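Long-range contact in glucose-6-phosphate 1-dehydrogenase (Kluyveromyces lactis, PDB 7E6I), which catalyses the NADP-dependent oxidation of glucose 6-phosphate to 6-phosphogluconolactone, probably as the rate-limiting first step of the oxidative pentose phosphate pathway: residues I44-R58 with F80-D92. Sequence-based numbering, arbitrary orientation.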
loop_
_atom_site.group_PDB
_atom_site.type_symbol
_atom_site.label_atom_id
_atom_site.label_comp_id
_atom_site.label_asym_id
_atom_site.label_seq_id
_atom_site.Cartn_x
_atom_site.Cartn_y
_atom_site.Cartn_z
ATOM N N ILE A 44 1.068 -26.038 1.169
ATOM C CA ILE A 44 1.470 -24.856 1.922
ATOM C C ILE A 44 2.503 -25.265 2.962
ATOM O O ILE A 44 2.211 -26.073 3.853
ATOM C CB ILE A 44 0.263 -24.174 2.579
ATOM C CG1 ILE A 44 -0.828 -23.945 1.538
ATOM C CG2 ILE A 44 0.668 -22.857 3.162
ATOM C CD1 ILE A 44 -1.997 -23.166 2.054
ATOM N N ILE A 45 3.702 -24.691 2.861
ATOM C CA ILE A 45 4.843 -25.032 3.714
ATOM C C ILE A 45 5.328 -23.775 4.431
ATOM O O ILE A 45 5.712 -22.791 3.778
ATOM C CB ILE A 45 5.999 -25.636 2.908
ATOM C CG1 ILE A 45 5.563 -26.874 2.133
ATOM C CG2 ILE A 45 7.152 -25.954 3.820
ATOM C CD1 ILE A 45 6.638 -27.372 1.193
ATOM N N GLY A 46 5.361 -23.822 5.756
ATOM C CA GLY A 46 5.919 -22.755 6.549
ATOM C C GLY A 46 7.329 -23.098 6.989
ATOM O O GLY A 46 7.555 -24.136 7.604
ATOM N N TYR A 47 8.270 -22.210 6.683
ATOM C CA TYR A 47 9.684 -22.392 6.988
ATOM C C TYR A 47 10.148 -21.287 7.930
ATOM O O TYR A 47 9.844 -20.111 7.705
ATOM C CB TYR A 47 10.508 -22.386 5.684
ATOM C CG TYR A 47 12.001 -22.664 5.784
ATOM C CD1 TYR A 47 12.864 -21.761 6.388
ATOM C CD2 TYR A 47 12.553 -23.805 5.215
ATOM C CE1 TYR A 47 14.227 -22.007 6.457
ATOM C CE2 TYR A 47 13.914 -24.058 5.279
ATOM C CZ TYR A 47 14.745 -23.159 5.898
ATOM O OH TYR A 47 16.099 -23.413 5.963
ATOM N N ALA A 48 10.880 -21.671 8.982
ATOM C CA ALA A 48 11.515 -20.740 9.918
ATOM C C ALA A 48 12.569 -21.501 10.728
ATOM O O ALA A 48 12.684 -22.727 10.637
ATOM C CB ALA A 48 10.493 -20.060 10.837
ATOM N N ARG A 49 13.356 -20.751 11.509
ATOM C CA ARG A 49 14.472 -21.352 12.239
ATOM C C ARG A 49 13.995 -22.178 13.427
ATOM O O ARG A 49 14.540 -23.255 13.690
ATOM C CB ARG A 49 15.457 -20.273 12.704
ATOM C CG ARG A 49 15.765 -19.193 11.648
ATOM C CD ARG A 49 15.872 -17.745 12.204
ATOM N NE ARG A 49 14.844 -17.373 13.179
ATOM C CZ ARG A 49 13.565 -17.064 12.914
ATOM N NH1 ARG A 49 13.100 -17.110 11.662
ATOM N NH2 ARG A 49 12.722 -16.754 13.877
ATOM N N SER A 50 12.988 -21.695 14.157
ATOM C CA SER A 50 12.504 -22.401 15.337
ATOM C C SER A 50 12.031 -23.800 14.968
ATOM O O SER A 50 11.723 -24.106 13.816
ATOM C CB SER A 50 11.341 -21.666 16.002
ATOM O OG SER A 50 11.737 -20.422 16.540
ATOM N N LYS A 51 11.916 -24.637 15.988
ATOM C CA LYS A 51 11.783 -26.069 15.790
ATOM C C LYS A 51 10.381 -26.566 16.099
ATOM O O LYS A 51 10.216 -27.479 16.909
ATOM C CB LYS A 51 12.798 -26.790 16.677
ATOM C CG LYS A 51 13.547 -27.929 16.031
ATOM C CD LYS A 51 15.018 -27.881 16.438
ATOM C CE LYS A 51 15.754 -29.164 16.064
ATOM N NZ LYS A 51 15.592 -30.241 17.099
ATOM N N LEU A 52 9.366 -25.996 15.464
ATOM C CA LEU A 52 7.994 -26.359 15.786
ATOM C C LEU A 52 7.475 -27.464 14.864
ATOM O O LEU A 52 8.107 -27.856 13.882
ATOM C CB LEU A 52 7.083 -25.126 15.747
ATOM C CG LEU A 52 7.233 -23.996 14.727
ATOM C CD1 LEU A 52 5.895 -23.306 14.514
ATOM C CD2 LEU A 52 8.246 -22.989 15.184
ATOM N N SER A 53 6.314 -27.992 15.226
ATOM C CA SER A 53 5.680 -29.097 14.525
ATOM C C SER A 53 4.560 -28.595 13.614
ATOM O O SER A 53 4.159 -27.429 13.662
ATOM C CB SER A 53 5.139 -30.108 15.539
ATOM O OG SER A 53 4.154 -29.515 16.375
ATOM N N ASN A 54 4.061 -29.497 12.757
ATOM C CA ASN A 54 2.885 -29.174 11.960
ATOM C C ASN A 54 1.751 -28.719 12.860
ATOM O O ASN A 54 0.989 -27.811 12.511
ATOM C CB ASN A 54 2.445 -30.385 11.137
ATOM C CG ASN A 54 3.437 -30.752 10.062
ATOM O OD1 ASN A 54 4.435 -30.068 9.869
ATOM N ND2 ASN A 54 3.172 -31.844 9.357
ATOM N N GLU A 55 1.641 -29.334 14.036
ATOM C CA GLU A 55 0.602 -28.958 14.984
ATOM C C GLU A 55 0.813 -27.538 15.491
ATOM O O GLU A 55 -0.145 -26.762 15.606
ATOM C CB GLU A 55 0.584 -29.956 16.146
ATOM C CG GLU A 55 -0.513 -31.011 16.050
ATOM C CD GLU A 55 -1.873 -30.407 15.724
ATOM O OE1 GLU A 55 -2.234 -30.319 14.521
ATOM O OE2 GLU A 55 -2.582 -30.011 16.678
ATOM N N ASP A 56 2.062 -27.181 15.796
ATOM C CA ASP A 56 2.336 -25.858 16.341
ATOM C C ASP A 56 1.945 -24.769 15.351
ATOM O O ASP A 56 1.253 -23.809 15.709
ATOM C CB ASP A 56 3.812 -25.740 16.717
ATOM C CG ASP A 56 4.248 -26.791 17.718
ATOM O OD1 ASP A 56 5.266 -27.469 17.453
ATOM O OD2 ASP A 56 3.582 -26.930 18.769
ATOM N N LEU A 57 2.378 -24.907 14.096
ATOM C CA LEU A 57 2.039 -23.921 13.076
ATOM C C LEU A 57 0.529 -23.771 12.929
ATOM O O LEU A 57 -0.007 -22.660 13.002
ATOM C CB LEU A 57 2.667 -24.313 11.740
ATOM C CG LEU A 57 2.521 -23.238 10.660
ATOM C CD1 LEU A 57 3.082 -21.915 11.164
ATOM C CD2 LEU A 57 3.184 -23.664 9.357
ATOM N N ARG A 58 -0.172 -24.890 12.709
ATOM C CA ARG A 58 -1.618 -24.841 12.514
ATOM C C ARG A 58 -2.313 -24.191 13.700
ATOM O O ARG A 58 -3.209 -23.357 13.524
ATOM C CB ARG A 58 -2.169 -26.247 12.283
ATOM C CG ARG A 58 -1.651 -26.910 11.027
ATOM C CD ARG A 58 -1.773 -28.409 11.107
ATOM N NE ARG A 58 -1.259 -29.077 9.915
ATOM C CZ ARG A 58 -0.887 -30.352 9.886
ATOM N NH1 ARG A 58 -0.973 -31.083 10.989
ATOM N NH2 ARG A 58 -0.431 -30.900 8.762
ATOM N N PHE A 80 -8.236 -26.496 5.422
ATOM C CA PHE A 80 -7.088 -25.656 5.099
ATOM C C PHE A 80 -5.868 -26.028 5.940
ATOM O O PHE A 80 -4.764 -26.204 5.408
ATOM C CB PHE A 80 -7.463 -24.190 5.306
ATOM C CG PHE A 80 -6.321 -23.241 5.141
ATOM C CD1 PHE A 80 -5.816 -22.958 3.881
ATOM C CD2 PHE A 80 -5.745 -22.631 6.244
ATOM C CE1 PHE A 80 -4.763 -22.086 3.724
ATOM C CE2 PHE A 80 -4.690 -21.753 6.090
ATOM C CZ PHE A 80 -4.198 -21.480 4.831
ATOM N N LEU A 81 -6.048 -26.137 7.262
ATOM C CA LEU A 81 -4.932 -26.469 8.144
ATOM C C LEU A 81 -4.262 -27.767 7.719
ATOM O O LEU A 81 -3.038 -27.905 7.810
ATOM C CB LEU A 81 -5.416 -26.557 9.593
ATOM C CG LEU A 81 -5.917 -25.235 10.187
ATOM C CD1 LEU A 81 -6.045 -25.302 11.702
ATOM C CD2 LEU A 81 -4.978 -24.117 9.802
ATOM N N SER A 82 -5.045 -28.720 7.219
ATOM C CA SER A 82 -4.482 -29.987 6.772
ATOM C C SER A 82 -3.587 -29.835 5.547
ATOM O O SER A 82 -2.780 -30.728 5.277
ATOM C CB SER A 82 -5.602 -30.981 6.474
ATOM O OG SER A 82 -5.867 -31.031 5.085
ATOM N N MET A 83 -3.709 -28.743 4.795
ATOM C CA MET A 83 -2.800 -28.480 3.682
ATOM C C MET A 83 -1.510 -27.801 4.118
ATOM O O MET A 83 -0.580 -27.689 3.313
ATOM C CB MET A 83 -3.496 -27.622 2.625
ATOM C CG MET A 83 -4.992 -27.805 2.610
ATOM S SD MET A 83 -5.840 -26.699 1.459
ATOM C CE MET A 83 -4.896 -26.936 -0.032
ATOM N N VAL A 84 -1.434 -27.364 5.368
ATOM C CA VAL A 84 -0.315 -26.592 5.885
ATOM C C VAL A 84 0.614 -27.522 6.644
ATOM O O VAL A 84 0.161 -28.368 7.427
ATOM C CB VAL A 84 -0.821 -25.464 6.799
ATOM C CG1 VAL A 84 0.300 -24.925 7.642
ATOM C CG2 VAL A 84 -1.465 -24.376 5.973
ATOM N N SER A 85 1.916 -27.370 6.417
ATOM C CA SER A 85 2.938 -28.126 7.122
ATOM C C SER A 85 4.100 -27.192 7.435
ATOM O O SER A 85 4.124 -26.042 6.988
ATOM C CB SER A 85 3.400 -29.334 6.304
ATOM O OG SER A 85 4.360 -28.951 5.342
ATOM N N TYR A 86 5.071 -27.700 8.211
ATOM C CA TYR A 86 6.198 -26.907 8.695
ATOM C C TYR A 86 7.522 -27.625 8.466
ATOM O O TYR A 86 7.631 -28.842 8.642
ATOM C CB TYR A 86 6.062 -26.583 10.185
ATOM C CG TYR A 86 7.101 -25.600 10.716
ATOM C CD1 TYR A 86 6.791 -24.252 10.877
ATOM C CD2 TYR A 86 8.384 -26.023 11.077
ATOM C CE1 TYR A 86 7.728 -23.353 11.373
ATOM C CE2 TYR A 86 9.331 -25.126 11.573
ATOM C CZ TYR A 86 8.997 -23.793 11.721
ATOM O OH TYR A 86 9.923 -22.891 12.210
ATOM N N HIS A 87 8.532 -26.850 8.079
ATOM C CA HIS A 87 9.897 -27.330 8.012
ATOM C C HIS A 87 10.780 -26.307 8.698
ATOM O O HIS A 87 10.661 -25.108 8.431
ATOM C CB HIS A 87 10.367 -27.552 6.572
ATOM C CG HIS A 87 11.727 -28.169 6.487
ATOM N ND1 HIS A 87 11.941 -29.524 6.636
ATOM C CD2 HIS A 87 12.948 -27.613 6.306
ATOM C CE1 HIS A 87 13.235 -29.775 6.536
ATOM N NE2 HIS A 87 13.869 -28.632 6.340
ATOM N N ALA A 88 11.653 -26.779 9.583
ATOM C CA ALA A 88 12.572 -25.916 10.311
ATOM C C ALA A 88 13.957 -25.937 9.674
ATOM O O ALA A 88 14.384 -26.938 9.089
ATOM C CB ALA A 88 12.673 -26.344 11.776
ATOM N N GLY A 89 14.664 -24.823 9.810
ATOM C CA GLY A 89 15.989 -24.716 9.263
ATOM C C GLY A 89 16.469 -23.286 9.268
ATOM O O GLY A 89 15.679 -22.341 9.369
ATOM N N PRO A 90 17.780 -23.097 9.167
ATOM C CA PRO A 90 18.325 -21.741 9.126
ATOM C C PRO A 90 18.105 -21.112 7.762
ATOM O O PRO A 90 17.970 -21.798 6.746
ATOM C CB PRO A 90 19.815 -21.954 9.410
ATOM C CG PRO A 90 20.099 -23.334 8.903
ATOM C CD PRO A 90 18.826 -24.129 9.021
ATOM N N TYR A 91 18.036 -19.779 7.753
ATOM C CA TYR A 91 18.040 -19.065 6.479
ATOM C C TYR A 91 19.445 -18.944 5.912
ATOM O O TYR A 91 19.603 -18.701 4.709
ATOM C CB TYR A 91 17.431 -17.664 6.633
ATOM C CG TYR A 91 16.083 -17.621 7.326
ATOM C CD1 TYR A 91 14.976 -18.264 6.779
ATOM C CD2 TYR A 91 15.916 -16.925 8.514
ATOM C CE1 TYR A 91 13.740 -18.230 7.412
ATOM C CE2 TYR A 91 14.689 -16.878 9.151
ATOM C CZ TYR A 91 13.605 -17.537 8.604
ATOM O OH TYR A 91 12.385 -17.493 9.245
ATOM N N ASP A 92 20.453 -19.164 6.758
ATOM C CA ASP A 92 21.862 -18.876 6.537
ATOM C C ASP A 92 22.618 -19.991 5.822
ATOM O O ASP A 92 23.776 -19.781 5.443
ATOM C CB ASP A 92 22.526 -18.632 7.898
ATOM C CG ASP A 92 23.511 -17.503 7.873
ATOM O OD1 ASP A 92 23.198 -16.428 8.425
ATOM O OD2 ASP A 92 24.611 -17.694 7.313
#
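Tyr86 lies beside Gly46, its parallel-strand partner, whose lack of a side chain keeps the way clear for Leu57 CD2. With CG anti to the backbone N (chi1 -172°), the ring has Gly46 O over one face and Leu52 CG over the other, a CH-pi contact 3.7 Å from the Tyr86 ring centroid. Its OH donates to Ser50 O (2.7 Å), approaching from above the carbonyl plane, while Asn54 OD1 accepts from the backbone N of Tyr86 at 3.0 Å. A leucine here would probably leave Ser50 O without this hydroxyl and Leu52 without its aromatic face, freeing the 49-53 loop to shift.

Nearer the start of the strands, the long chain of Arg58, extended from CG to NE, lets NE (3.0 Å) and NH2 (2.9 Å) grip Val84 O side-on, holding down the edge strand's outward carbonyl. Leu57 CD2 packs on Val84 CG1 at 3.6 Å, a branched apolar pair suited to the space between helix and sheet.

On the other face, Tyr47 runs alongside His87, whose NE2 bonds Glu99, and its OH reaches Pro90 O (2.6 Å). The Tyr47 ring also meets Tyr91, which lies beside Gly15 of the probable NADP site. In this Rossmann-type sheet, hydroxyl, amide and guanidinium groups thus tie edge strand 84-88 to the loop and helix following strand 43-48, a loop that carries Arg49, which probably binds NADP.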